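Local coordinates for viral structural protein 4 (Bombyx mori cytoplasmic polyhedrosis virus, PDB 6TZ0) that binds GTP and partners the viral RNA-dependent RNA polymerase, probably acting as an NTPase cofactor of transcription inside the capsid, at residues Phe202-Phe206 / Tyr219-Thr225; Val331-Phe335 / Asp502-Leu506; Gln376-Ser382 / Pro482-Glu488. Numbering follows the deposited sequence.

Contact 1: Phe202-Phe206 / Tyr219-Thr225; sequences FKRPF and YNLSPMT
The contact closes a surface loop between the two parallel strands 204-208 and 226-230: the chain leaves the first strand, loops out through 219-225 and comes back alongside the strand it left. The geometry has two separate footholds. At the start of the strand the backbones meet: K203 and T225 stand opposite each other, CA to CA 5.3 Å, and R204 N donates to T225 O at 3.2 Å with an N-H...O angle of 144°. The same carbonyl takes a CA-H...O contact from K203 CA at 3.3 Å. K203 (chi1 m, chi2 and chi3 t, chi4 p) runs past the turn, its CE 3.4 Å from P223 O. T225 itself points away, and its OG1 donates to S222 OG at 3.1 Å, linking the two ends of the S222-T225 turn.

The second foothold is apolar. F206, extended at phi/psi -132/125 with chi1 t, points toward the loop, 8.8 Å CA to CA from L221. L221 (m, t) lays CD1 over the face of the F206 ring, 4.0 Å from its centroid and 3.7 Å from F206 CD2. The ring then turns its edge to the face of Y219 (chi1 m), centroids 5.3 Å apart and planes at 50°, with F206 CZ 4.1 Å from Y219 CD2. N220, between Y219 and L221, is the centre of an inverse gamma turn.

Y219 OH bonds to N212 O, L221 also touches Y248, and R204 and F206 go on to pair through their backbones with S227 in strand 226-230, while helix 196-201 leads into K203.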
ATOM      1  N   PHE B 202     -48.984 -13.336  17.898  1.00 30.84           N
ATOM      2  CA  PHE B 202     -49.584 -12.020  17.776  1.00 30.84           C
ATOM      3  C   PHE B 202     -51.049 -12.129  17.378  1.00 30.84           C
ATOM      4  O   PHE B 202     -51.533 -13.186  16.977  1.00 30.84           O
ATOM      5  CB  PHE B 202     -48.816 -11.169  16.761  1.00 30.84           C
ATOM      6  CG  PHE B 202     -47.444 -10.781  17.218  1.00 30.84           C
ATOM      7  CD1 PHE B 202     -47.266  -9.703  18.061  1.00 30.84           C
ATOM      8  CD2 PHE B 202     -46.332 -11.500  16.818  1.00 30.84           C
ATOM      9  CE1 PHE B 202     -46.014  -9.344  18.486  1.00 30.84           C
ATOM     10  CE2 PHE B 202     -45.073 -11.142  17.246  1.00 30.84           C
ATOM     11  CZ  PHE B 202     -44.918 -10.064  18.080  1.00 30.84           C
ATOM     12  N   LYS B 203     -51.758 -11.011  17.503  1.00 31.97           N
ATOM     13  CA  LYS B 203     -53.112 -10.928  16.979  1.00 31.97           C
ATOM     14  C   LYS B 203     -53.081 -10.864  15.459  1.00 31.97           C
ATOM     15  O   LYS B 203     -52.267 -10.151  14.871  1.00 31.97           O
ATOM     16  CB  LYS B 203     -53.824  -9.696  17.523  1.00 31.97           C
ATOM     17  CG  LYS B 203     -54.125  -9.722  18.994  1.00 31.97           C
ATOM     18  CD  LYS B 203     -54.858  -8.463  19.384  1.00 31.97           C
ATOM     19  CE  LYS B 203     -55.408  -8.546  20.786  1.00 31.97           C
ATOM     20  NZ  LYS B 203     -54.330  -8.571  21.793  1.00 31.97           N
ATOM     21  N   ARG B 204     -53.969 -11.607  14.825  1.00 33.33           N
ATOM     22  CA  ARG B 204     -54.041 -11.594  13.371  1.00 33.33           C
ATOM     23  C   ARG B 204     -54.926 -10.439  12.911  1.00 33.33           C
ATOM     24  O   ARG B 204     -56.057 -10.314  13.382  1.00 33.33           O
ATOM     25  CB  ARG B 204     -54.583 -12.918  12.844  1.00 33.33           C
ATOM     26  CG  ARG B 204     -54.682 -12.982  11.324  1.00 33.33           C
ATOM     27  CD  ARG B 204     -53.302 -13.025  10.685  1.00 33.33           C
ATOM     28  NE  ARG B 204     -53.337 -12.917   9.226  1.00 33.33           N
ATOM     29  CZ  ARG B 204     -53.408 -13.948   8.391  1.00 33.33           C
ATOM     30  NH1 ARG B 204     -53.459 -15.180   8.867  1.00 33.33           N
ATOM     31  NH2 ARG B 204     -53.430 -13.748   7.080  1.00 33.33           N
ATOM     32  N   PRO B 205     -54.447  -9.574  12.021  1.00 32.48           N
ATOM     33  CA  PRO B 205     -55.248  -8.416  11.609  1.00 32.48           C
ATOM     34  C   PRO B 205     -56.437  -8.792  10.740  1.00 32.48           C
ATOM     35  O   PRO B 205     -56.437  -9.804  10.039  1.00 32.48           O
ATOM     36  CB  PRO B 205     -54.250  -7.560  10.822  1.00 32.48           C
ATOM     37  CG  PRO B 205     -52.939  -7.977  11.311  1.00 32.48           C
ATOM     38  CD  PRO B 205     -53.049  -9.435  11.594  1.00 32.48           C
ATOM     39  N   PHE B 206     -57.457  -7.942  10.789  1.00 32.66           N
ATOM     40  CA  PHE B 206     -58.641  -8.069   9.955  1.00 32.66           C
ATOM     41  C   PHE B 206     -58.938  -6.718   9.330  1.00 32.66           C
ATOM     42  O   PHE B 206     -59.094  -5.724  10.042  1.00 32.66           O
ATOM     43  CB  PHE B 206     -59.846  -8.554  10.759  1.00 32.66           C
ATOM     44  CG  PHE B 206     -61.078  -8.756   9.932  1.00 32.66           C
ATOM     45  CD1 PHE B 206     -61.211  -9.870   9.130  1.00 32.66           C
ATOM     46  CD2 PHE B 206     -62.103  -7.829   9.958  1.00 32.66           C
ATOM     47  CE1 PHE B 206     -62.338 -10.056   8.367  1.00 32.66           C
ATOM     48  CE2 PHE B 206     -63.228  -8.010   9.192  1.00 32.66           C
ATOM     49  CZ  PHE B 206     -63.347  -9.127   8.403  1.00 32.66           C
ATOM     50  N   TYR B 219     -68.833 -11.868  11.576  1.00 34.22           N
ATOM     51  CA  TYR B 219     -67.697 -12.751  11.420  1.00 34.22           C
ATOM     52  C   TYR B 219     -67.421 -13.383  12.781  1.00 34.22           C
ATOM     53  O   TYR B 219     -68.058 -13.061  13.782  1.00 34.22           O
ATOM     54  CB  TYR B 219     -66.506 -11.963  10.880  1.00 34.22           C
ATOM     55  CG  TYR B 219     -66.868 -11.158   9.655  1.00 34.22           C
ATOM     56  CD1 TYR B 219     -66.960 -11.749   8.406  1.00 34.22           C
ATOM     57  CD2 TYR B 219     -67.151  -9.797   9.759  1.00 34.22           C
ATOM     58  CE1 TYR B 219     -67.310 -11.006   7.294  1.00 34.22           C
ATOM     59  CE2 TYR B 219     -67.500  -9.054   8.657  1.00 34.22           C
ATOM     60  CZ  TYR B 219     -67.583  -9.664   7.431  1.00 34.22           C
ATOM     61  OH  TYR B 219     -67.924  -8.919   6.333  1.00 34.22           O
ATOM     62  N   ASN B 220     -66.467 -14.299  12.834  1.00 38.48           N
ATOM     63  CA  ASN B 220     -66.144 -14.918  14.119  1.00 38.48           C
ATOM     64  C   ASN B 220     -65.044 -14.153  14.841  1.00 38.48           C
ATOM     65  O   ASN B 220     -64.023 -14.711  15.232  1.00 38.48           O
ATOM     66  CB  ASN B 220     -65.754 -16.376  13.916  1.00 38.48           C
ATOM     67  CG  ASN B 220     -66.947 -17.265  13.643  1.00 38.48           C
ATOM     68  OD1 ASN B 220     -67.978 -17.148  14.298  1.00 38.48           O
ATOM     69  ND2 ASN B 220     -66.813 -18.157  12.671  1.00 38.48           N
ATOM     70  N   LEU B 221     -65.249 -12.859  15.029  1.00 34.92           N
ATOM     71  CA  LEU B 221     -64.203 -12.006  15.557  1.00 34.92           C
ATOM     72  C   LEU B 221     -64.364 -11.843  17.059  1.00 34.92           C
ATOM     73  O   LEU B 221     -65.476 -11.853  17.591  1.00 34.92           O
ATOM     74  CB  LEU B 221     -64.218 -10.645  14.867  1.00 34.92           C
ATOM     75  CG  LEU B 221     -63.953 -10.703  13.361  1.00 34.92           C
ATOM     76  CD1 LEU B 221     -64.007  -9.324  12.759  1.00 34.92           C
ATOM     77  CD2 LEU B 221     -62.641 -11.366  13.054  1.00 34.92           C
ATOM     78  N   SER B 222     -63.234 -11.694  17.740  1.00 37.54           N
ATOM     79  CA  SER B 222     -63.184 -11.570  19.186  1.00 37.54           C
ATOM     80  C   SER B 222     -62.079 -10.588  19.532  1.00 37.54           C
ATOM     81  O   SER B 222     -61.144 -10.422  18.740  1.00 37.54           O
ATOM     82  CB  SER B 222     -62.938 -12.933  19.844  1.00 37.54           C
ATOM     83  OG  SER B 222     -61.690 -13.461  19.457  1.00 37.54           O
ATOM     84  N   PRO B 223     -62.166  -9.898  20.678  1.00 38.06           N
ATOM     85  CA  PRO B 223     -61.109  -8.938  21.026  1.00 38.06           C
ATOM     86  C   PRO B 223     -59.773  -9.591  21.302  1.00 38.06           C
ATOM     87  O   PRO B 223     -58.732  -9.000  20.994  1.00 38.06           O
ATOM     88  CB  PRO B 223     -61.651  -8.256  22.288  1.00 38.06           C
ATOM     89  CG  PRO B 223     -63.094  -8.493  22.271  1.00 38.06           C
ATOM     90  CD  PRO B 223     -63.291  -9.820  21.626  1.00 38.06           C
ATOM     91  N   MET B 224     -59.771 -10.797  21.849  1.00 40.56           N
ATOM     92  CA  MET B 224     -58.558 -11.459  22.300  1.00 40.56           C
ATOM     93  C   MET B 224     -57.820 -12.183  21.187  1.00 40.56           C
ATOM     94  O   MET B 224     -56.843 -12.878  21.470  1.00 40.56           O
ATOM     95  CB  MET B 224     -58.897 -12.450  23.414  1.00 40.56           C
ATOM     96  CG  MET B 224     -59.398 -11.800  24.688  1.00 40.56           C
ATOM     97  SD  MET B 224     -61.099 -11.227  24.537  1.00 40.56           S
ATOM     98  CE  MET B 224     -61.500 -10.881  26.246  1.00 40.56           C
ATOM     99  N   THR B 225     -58.258 -12.064  19.959  1.00 34.65           N
ATOM    100  CA  THR B 225     -57.636 -12.816  18.879  1.00 34.65           C
ATOM    101  C   THR B 225     -57.259 -11.946  17.690  1.00 34.65           C
ATOM    102  O   THR B 225     -56.216 -12.171  17.074  1.00 34.65           O
ATOM    103  CB  THR B 225     -58.601 -13.943  18.455  1.00 34.65           C
ATOM    104  OG1 THR B 225     -58.914 -14.744  19.598  1.00 34.65           O
ATOM    105  CG2 THR B 225     -58.002 -14.843  17.385  1.00 34.65           C
TER

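Contact 2: Val331-Phe335 / Asp502-Leu506; sequences VLSKF and DTTVL
Helix 326-340 packs here against the beginning of strand 504-507, in the parallel five-stranded sheet of what is probably a P-loop nucleotide-binding fold. V331, with chi1 t, points at the strand and sets CG1 3.7 Å from V505 CG1; its carbonyl accepts the helical bond from F335 N (3.0 Å) and is touched by the T503 methyl, CG2 3.5 Å from V331 O. L332 packs on helix 547-556. One turn on from V331, K334 lays CG 3.7 Å from T503 CG2, and its fully extended chain (all four chi angles t) carries the amine on to D502; NZ also makes a weak hydrogen bond to A472 O of the RNA-dependent RNA polymerase chain. F335 is closest in backbone to T503, 6.0 Å CA to CA. T503, chi1 p, thus fits its methyl against the helix, 3.6 Å from F335 N, with OG1 3.7 Å from F335 CB. The salt bridge at the start of the 502-506 segment joins K334 NZ to D502 OD1 at 3.4 Å.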
ATOM      1  N   VAL B 331     -23.916   9.509   4.530  1.00 25.76           N
ATOM      2  CA  VAL B 331     -23.234  10.437   3.631  1.00 25.76           C
ATOM      3  C   VAL B 331     -23.795  11.852   3.787  1.00 25.76           C
ATOM      4  O   VAL B 331     -23.049  12.844   3.765  1.00 25.76           O
ATOM      5  CB  VAL B 331     -23.331   9.918   2.184  1.00 25.76           C
ATOM      6  CG1 VAL B 331     -22.692  10.880   1.214  1.00 25.76           C
ATOM      7  CG2 VAL B 331     -22.659   8.568   2.076  1.00 25.76           C
ATOM      8  N   LEU B 332     -25.102  11.966   4.027  1.00 25.91           N
ATOM      9  CA  LEU B 332     -25.696  13.281   4.239  1.00 25.91           C
ATOM     10  C   LEU B 332     -25.254  13.902   5.564  1.00 25.91           C
ATOM     11  O   LEU B 332     -25.032  15.114   5.640  1.00 25.91           O
ATOM     12  CB  LEU B 332     -27.212  13.174   4.174  1.00 25.91           C
ATOM     13  CG  LEU B 332     -27.802  12.865   2.804  1.00 25.91           C
ATOM     14  CD1 LEU B 332     -29.259  12.547   2.959  1.00 25.91           C
ATOM     15  CD2 LEU B 332     -27.597  14.029   1.862  1.00 25.91           C
ATOM     16  N   SER B 333     -25.088  13.094   6.611  1.00 27.26           N
ATOM     17  CA  SER B 333     -24.587  13.633   7.868  1.00 27.26           C
ATOM     18  C   SER B 333     -23.101  13.946   7.792  1.00 27.26           C
ATOM     19  O   SER B 333     -22.619  14.811   8.527  1.00 27.26           O
ATOM     20  CB  SER B 333     -24.861  12.658   9.006  1.00 27.26           C
ATOM     21  OG  SER B 333     -24.062  11.504   8.869  1.00 27.26           O
ATOM     22  N   LYS B 334     -22.364  13.255   6.922  1.00 27.48           N
ATOM     23  CA  LYS B 334     -20.987  13.641   6.629  1.00 27.48           C
ATOM     24  C   LYS B 334     -20.939  15.033   6.008  1.00 27.48           C
ATOM     25  O   LYS B 334     -20.105  15.873   6.386  1.00 27.48           O
ATOM     26  CB  LYS B 334     -20.366  12.599   5.702  1.00 27.48           C
ATOM     27  CG  LYS B 334     -18.882  12.704   5.479  1.00 27.48           C
ATOM     28  CD  LYS B 334     -18.419  11.555   4.611  1.00 27.48           C
ATOM     29  CE  LYS B 334     -16.929  11.593   4.396  1.00 27.48           C
ATOM     30  NZ  LYS B 334     -16.491  10.497   3.493  1.00 27.48           N
ATOM     31  N   PHE B 335     -21.869  15.312   5.092  1.00 26.30           N
ATOM     32  CA  PHE B 335     -21.979  16.661   4.539  1.00 26.30           C
ATOM     33  C   PHE B 335     -22.387  17.687   5.591  1.00 26.30           C
ATOM     34  O   PHE B 335     -21.883  18.812   5.586  1.00 26.30           O
ATOM     35  CB  PHE B 335     -22.966  16.691   3.378  1.00 26.30           C
ATOM     36  CG  PHE B 335     -23.265  18.075   2.883  1.00 26.30           C
ATOM     37  CD1 PHE B 335     -22.279  18.838   2.288  1.00 26.30           C
ATOM     38  CD2 PHE B 335     -24.540  18.603   2.988  1.00 26.30           C
ATOM     39  CE1 PHE B 335     -22.556  20.107   1.833  1.00 26.30           C
ATOM     40  CE2 PHE B 335     -24.818  19.867   2.526  1.00 26.30           C
ATOM     41  CZ  PHE B 335     -23.827  20.612   1.943  1.00 26.30           C
ATOM     42  N   ASP B 502     -16.206  15.536  -0.498  1.00 32.79           N
ATOM     43  CA  ASP B 502     -16.088  14.206   0.058  1.00 32.79           C
ATOM     44  C   ASP B 502     -17.437  13.516   0.078  1.00 32.79           C
ATOM     45  O   ASP B 502     -17.520  12.357   0.489  1.00 32.79           O
ATOM     46  CB  ASP B 502     -15.520  14.275   1.479  1.00 32.79           C
ATOM     47  CG  ASP B 502     -14.791  13.028   1.880  1.00 32.79           C
ATOM     48  OD1 ASP B 502     -14.730  12.086   1.069  1.00 32.79           O
ATOM     49  OD2 ASP B 502     -14.249  13.010   3.003  1.00 32.79           O
ATOM     50  N   THR B 503     -18.496  14.204  -0.332  1.00 28.67           N
ATOM     51  CA  THR B 503     -19.860  13.695  -0.274  1.00 28.67           C
ATOM     52  C   THR B 503     -20.528  13.929  -1.619  1.00 28.67           C
ATOM     53  O   THR B 503     -20.902  15.060  -1.938  1.00 28.67           O
ATOM     54  CB  THR B 503     -20.655  14.379   0.836  1.00 28.67           C
ATOM     55  OG1 THR B 503     -20.566  15.796   0.670  1.00 28.67           O
ATOM     56  CG2 THR B 503     -20.142  13.997   2.206  1.00 28.67           C
ATOM     57  N   THR B 504     -20.683  12.868  -2.398  1.00 26.64           N
ATOM     58  CA  THR B 504     -21.475  12.911  -3.616  1.00 26.64           C
ATOM     59  C   THR B 504     -22.515  11.801  -3.586  1.00 26.64           C
ATOM     60  O   THR B 504     -22.194  10.642  -3.312  1.00 26.64           O
ATOM     61  CB  THR B 504     -20.585  12.836  -4.871  1.00 26.64           C
ATOM     62  OG1 THR B 504     -21.386  12.601  -6.035  1.00 26.64           O
ATOM     63  CG2 THR B 504     -19.505  11.808  -4.752  1.00 26.64           C
ATOM     64  N   VAL B 505     -23.767  12.181  -3.820  1.00 24.13           N
ATOM     65  CA  VAL B 505     -24.900  11.274  -3.765  1.00 24.13           C
ATOM     66  C   VAL B 505     -25.558  11.245  -5.132  1.00 24.13           C
ATOM     67  O   VAL B 505     -25.272  12.062  -6.003  1.00 24.13           O
ATOM     68  CB  VAL B 505     -25.921  11.675  -2.686  1.00 24.13           C
ATOM     69  CG1 VAL B 505     -25.288  11.635  -1.326  1.00 24.13           C
ATOM     70  CG2 VAL B 505     -26.476  13.051  -2.973  1.00 24.13           C
ATOM     71  N   LEU B 506     -26.466  10.293  -5.304  1.00 24.53           N
ATOM     72  CA  LEU B 506     -27.288  10.210  -6.498  1.00 24.53           C
ATOM     73  C   LEU B 506     -28.746  10.290  -6.079  1.00 24.53           C
ATOM     74  O   LEU B 506     -29.167   9.598  -5.150  1.00 24.53           O
ATOM     75  CB  LEU B 506     -27.000   8.927  -7.278  1.00 24.53           C
ATOM     76  CG  LEU B 506     -27.457   8.830  -8.734  1.00 24.53           C
ATOM     77  CD1 LEU B 506     -26.454   8.012  -9.498  1.00 24.53           C
ATOM     78  CD2 LEU B 506     -28.808   8.188  -8.866  1.00 24.53           C
TER

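Contact 3: Gln376-Ser382 / Pro482-Glu488; sequences QVVGHLS and PRTLIVE
Two parallel neighbours meet at one side of the sheet that carries the probable P-loop: strand 378-381, outermost within this chain, lies beside strand 484-488, the axes 4.6 Å apart at closest and crossing at -17°. The register pairs V378 with T484, G379 with L485 and H380 with I486 (CA to CA 5.1, 4.5 and 4.8 Å). G379 N gives to T484 O and I486 N to G379 O, both at 2.8 Å; L381 N to I486 O is weak at 3.1 Å.

The tightest pairing is at G379. A CB there would sit only 2.8 Å from L485 CD2, so the bare glycine is the hollow that the leucine (m, t) fills, with P482 bulging in beside it, CB 4.0 Å from G379 N. P482 CB also meets V377 CG1 at 3.8 Å. On the face carrying V378, H380, T484 and I486, the CD1 of I486 nestles against V378 CG1 at 3.8 Å and its CG2 against H380 CD2, also 3.8 Å, beneath helix 359-374. L381 and V487 face helix 468-476.

T484 OG1 donates to V377 O at 3.0 Å, fastening the entry to the pair. At the far end H380 NE2 donates to E488 OE2 at 3.0 Å. E488 also touches T360, a residue seen to bind GTP, though none is bound to this chain here; the histidine thus helps hold a buried carboxylate beside the nucleotide site, consistent with a part in it.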
ATOM      1  N   GLN B 376     -26.508  29.946   7.801  1.00 34.55           N
ATOM      2  CA  GLN B 376     -25.505  30.381   6.847  1.00 34.55           C
ATOM      3  C   GLN B 376     -26.144  30.534   5.474  1.00 34.55           C
ATOM      4  O   GLN B 376     -27.290  30.143   5.248  1.00 34.55           O
ATOM      5  CB  GLN B 376     -24.341  29.389   6.788  1.00 34.55           C
ATOM      6  CG  GLN B 376     -23.636  29.201   8.112  1.00 34.55           C
ATOM      7  CD  GLN B 376     -22.439  28.282   8.013  1.00 34.55           C
ATOM      8  OE1 GLN B 376     -22.081  27.828   6.935  1.00 34.55           O
ATOM      9  NE2 GLN B 376     -21.832  27.979   9.149  1.00 34.55           N
ATOM     10  N   VAL B 377     -25.388  31.114   4.557  1.00 33.57           N
ATOM     11  CA  VAL B 377     -25.833  31.302   3.182  1.00 33.57           C
ATOM     12  C   VAL B 377     -25.458  30.065   2.378  1.00 33.57           C
ATOM     13  O   VAL B 377     -24.296  29.644   2.378  1.00 33.57           O
ATOM     14  CB  VAL B 377     -25.207  32.568   2.575  1.00 33.57           C
ATOM     15  CG1 VAL B 377     -25.560  32.695   1.107  1.00 33.57           C
ATOM     16  CG2 VAL B 377     -25.665  33.788   3.337  1.00 33.57           C
ATOM     17  N   VAL B 378     -26.437  29.482   1.691  1.00 31.79           N
ATOM     18  CA  VAL B 378     -26.232  28.293   0.874  1.00 31.79           C
ATOM     19  C   VAL B 378     -26.388  28.685  -0.586  1.00 31.79           C
ATOM     20  O   VAL B 378     -27.420  29.241  -0.979  1.00 31.79           O
ATOM     21  CB  VAL B 378     -27.213  27.172   1.247  1.00 31.79           C
ATOM     22  CG1 VAL B 378     -27.036  25.988   0.314  1.00 31.79           C
ATOM     23  CG2 VAL B 378     -27.011  26.741   2.685  1.00 31.79           C
ATOM     24  N   GLY B 379     -25.371  28.396  -1.389  1.00 32.48           N
ATOM     25  CA  GLY B 379     -25.462  28.592  -2.820  1.00 32.48           C
ATOM     26  C   GLY B 379     -25.917  27.337  -3.544  1.00 32.48           C
ATOM     27  O   GLY B 379     -25.669  26.219  -3.108  1.00 32.48           O
ATOM     28  N   HIS B 380     -26.590  27.536  -4.675  1.00 32.72           N
ATOM     29  CA  HIS B 380     -27.152  26.415  -5.425  1.00 32.72           C
ATOM     30  C   HIS B 380     -26.995  26.689  -6.917  1.00 32.72           C
ATOM     31  O   HIS B 380     -27.750  27.478  -7.488  1.00 32.72           O
ATOM     32  CB  HIS B 380     -28.608  26.186  -5.049  1.00 32.72           C
ATOM     33  CG  HIS B 380     -29.263  25.097  -5.833  1.00 32.72           C
ATOM     34  ND1 HIS B 380     -30.041  25.346  -6.943  1.00 32.72           N
ATOM     35  CD2 HIS B 380     -29.211  23.752  -5.707  1.00 32.72           C
ATOM     36  CE1 HIS B 380     -30.471  24.203  -7.441  1.00 32.72           C
ATOM     37  NE2 HIS B 380     -29.977  23.220  -6.714  1.00 32.72           N
ATOM     38  N   LEU B 381     -26.019  26.030  -7.534  1.00 33.37           N
ATOM     39  CA  LEU B 381     -25.869  26.047  -8.980  1.00 33.37           C
ATOM     40  C   LEU B 381     -26.714  24.945  -9.598  1.00 33.37           C
ATOM     41  O   LEU B 381     -26.800  23.840  -9.060  1.00 33.37           O
ATOM     42  CB  LEU B 381     -24.410  25.855  -9.386  1.00 33.37           C
ATOM     43  CG  LEU B 381     -23.411  26.947  -9.021  1.00 33.37           C
ATOM     44  CD1 LEU B 381     -22.020  26.513  -9.401  1.00 33.37           C
ATOM     45  CD2 LEU B 381     -23.766  28.242  -9.712  1.00 33.37           C
ATOM     46  N   SER B 382     -27.328  25.247 -10.736  1.00 34.20           N
ATOM     47  CA  SER B 382     -28.097  24.254 -11.466  1.00 34.20           C
ATOM     48  C   SER B 382     -27.169  23.281 -12.180  1.00 34.20           C
ATOM     49  O   SER B 382     -25.944  23.409 -12.160  1.00 34.20           O
ATOM     50  CB  SER B 382     -29.026  24.923 -12.468  1.00 34.20           C
ATOM     51  OG  SER B 382     -29.701  23.944 -13.232  1.00 34.20           O
ATOM     52  N   PRO B 482     -20.734  31.958  -1.836  1.00 33.98           N
ATOM     53  CA  PRO B 482     -21.062  31.475  -0.495  1.00 33.98           C
ATOM     54  C   PRO B 482     -20.200  30.292  -0.089  1.00 33.98           C
ATOM     55  O   PRO B 482     -19.587  29.614  -0.914  1.00 33.98           O
ATOM     56  CB  PRO B 482     -22.533  31.077  -0.610  1.00 33.98           C
ATOM     57  CG  PRO B 482     -23.041  31.879  -1.718  1.00 33.98           C
ATOM     58  CD  PRO B 482     -21.926  31.978  -2.698  1.00 33.98           C
ATOM     59  N   ARG B 483     -20.153  30.067   1.222  1.00 33.07           N
ATOM     60  CA  ARG B 483     -19.280  29.040   1.779  1.00 33.07           C
ATOM     61  C   ARG B 483     -19.782  27.639   1.453  1.00 33.07           C
ATOM     62  O   ARG B 483     -19.000  26.761   1.072  1.00 33.07           O
ATOM     63  CB  ARG B 483     -19.164  29.230   3.289  1.00 33.07           C
ATOM     64  CG  ARG B 483     -18.359  28.161   3.949  1.00 33.07           C
ATOM     65  CD  ARG B 483     -18.291  28.311   5.437  1.00 33.07           C
ATOM     66  NE  ARG B 483     -17.564  27.191   6.012  1.00 33.07           N
ATOM     67  CZ  ARG B 483     -18.140  26.059   6.394  1.00 33.07           C
ATOM     68  NH1 ARG B 483     -19.448  25.910   6.274  1.00 33.07           N
ATOM     69  NH2 ARG B 483     -17.413  25.082   6.908  1.00 33.07           N
ATOM     70  N   THR B 484     -21.081  27.407   1.603  1.00 32.21           N
ATOM     71  CA  THR B 484     -21.675  26.103   1.353  1.00 32.21           C
ATOM     72  C   THR B 484     -22.383  26.132   0.007  1.00 32.21           C
ATOM     73  O   THR B 484     -23.326  26.903  -0.183  1.00 32.21           O
ATOM     74  CB  THR B 484     -22.645  25.720   2.467  1.00 32.21           C
ATOM     75  OG1 THR B 484     -23.711  26.668   2.512  1.00 32.21           O
ATOM     76  CG2 THR B 484     -21.939  25.732   3.807  1.00 32.21           C
ATOM     77  N   LEU B 485     -21.927  25.296  -0.920  1.00 30.46           N
ATOM     78  CA  LEU B 485     -22.517  25.172  -2.243  1.00 30.46           C
ATOM     79  C   LEU B 485     -23.204  23.827  -2.413  1.00 30.46           C
ATOM     80  O   LEU B 485     -22.814  22.824  -1.810  1.00 30.46           O
ATOM     81  CB  LEU B 485     -21.472  25.315  -3.347  1.00 30.46           C
ATOM     82  CG  LEU B 485     -20.845  26.668  -3.648  1.00 30.46           C
ATOM     83  CD1 LEU B 485     -19.738  26.492  -4.663  1.00 30.46           C
ATOM     84  CD2 LEU B 485     -21.894  27.625  -4.173  1.00 30.46           C
ATOM     85  N   ILE B 486     -24.233  23.821  -3.252  1.00 30.14           N
ATOM     86  CA  ILE B 486     -24.894  22.605  -3.701  1.00 30.14           C
ATOM     87  C   ILE B 486     -24.862  22.633  -5.219  1.00 30.14           C
ATOM     88  O   ILE B 486     -25.508  23.484  -5.842  1.00 30.14           O
ATOM     89  CB  ILE B 486     -26.329  22.492  -3.181  1.00 30.14           C
ATOM     90  CG1 ILE B 486     -26.324  22.329  -1.665  1.00 30.14           C
ATOM     91  CG2 ILE B 486     -27.033  21.319  -3.825  1.00 30.14           C
ATOM     92  CD1 ILE B 486     -27.673  22.473  -1.057  1.00 30.14           C
ATOM     93  N   VAL B 487     -24.106  21.721  -5.813  1.00 29.64           N
ATOM     94  CA  VAL B 487     -23.860  21.706  -7.248  1.00 29.64           C
ATOM     95  C   VAL B 487     -24.484  20.446  -7.827  1.00 29.64           C
ATOM     96  O   VAL B 487     -24.322  19.356  -7.268  1.00 29.64           O
ATOM     97  CB  VAL B 487     -22.352  21.770  -7.550  1.00 29.64           C
ATOM     98  CG1 VAL B 487     -22.097  21.745  -9.036  1.00 29.64           C
ATOM     99  CG2 VAL B 487     -21.743  23.007  -6.924  1.00 29.64           C
ATOM    100  N   GLU B 488     -25.209  20.593  -8.926  1.00 31.28           N
ATOM    101  CA  GLU B 488     -25.826  19.473  -9.616  1.00 31.28           C
ATOM    102  C   GLU B 488     -24.969  19.053 -10.805  1.00 31.28           C
ATOM    103  O   GLU B 488     -24.256  19.858 -11.403  1.00 31.28           O
ATOM    104  CB  GLU B 488     -27.221  19.856 -10.092  1.00 31.28           C
ATOM    105  CG  GLU B 488     -28.159  20.285  -9.002  1.00 31.28           C
ATOM    106  CD  GLU B 488     -29.486  20.743  -9.557  1.00 31.28           C
ATOM    107  OE1 GLU B 488     -29.634  20.766 -10.794  1.00 31.28           O
ATOM    108  OE2 GLU B 488     -30.376  21.098  -8.762  1.00 31.28           O
TER

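Overall arrangement
Contacts 2 and 3 belong to one sheet; contact 1, on the other side of the chain's centre and about 46 and 55 Å away between centres, joins a strand of a separate two-stranded sheet to the loop that follows it. Contact 3 is nested in the chain between the halves of contact 2, and its strand 484-489 is followed by strand 504-507; the nearest atoms of contacts 2 and 3 are about 4 Å apart. Contact 2 is buried, a helix on a strand, mostly methyl packing with a salt bridge beside the polymerase chain. Contact 3, partly buried, runs on backbone hydrogen bonds, with side-chain bonds at its two ends. Contact 1 lies at the surface, held by one backbone bond, an edge-to-face ring pair and a leucine CH-pi contact.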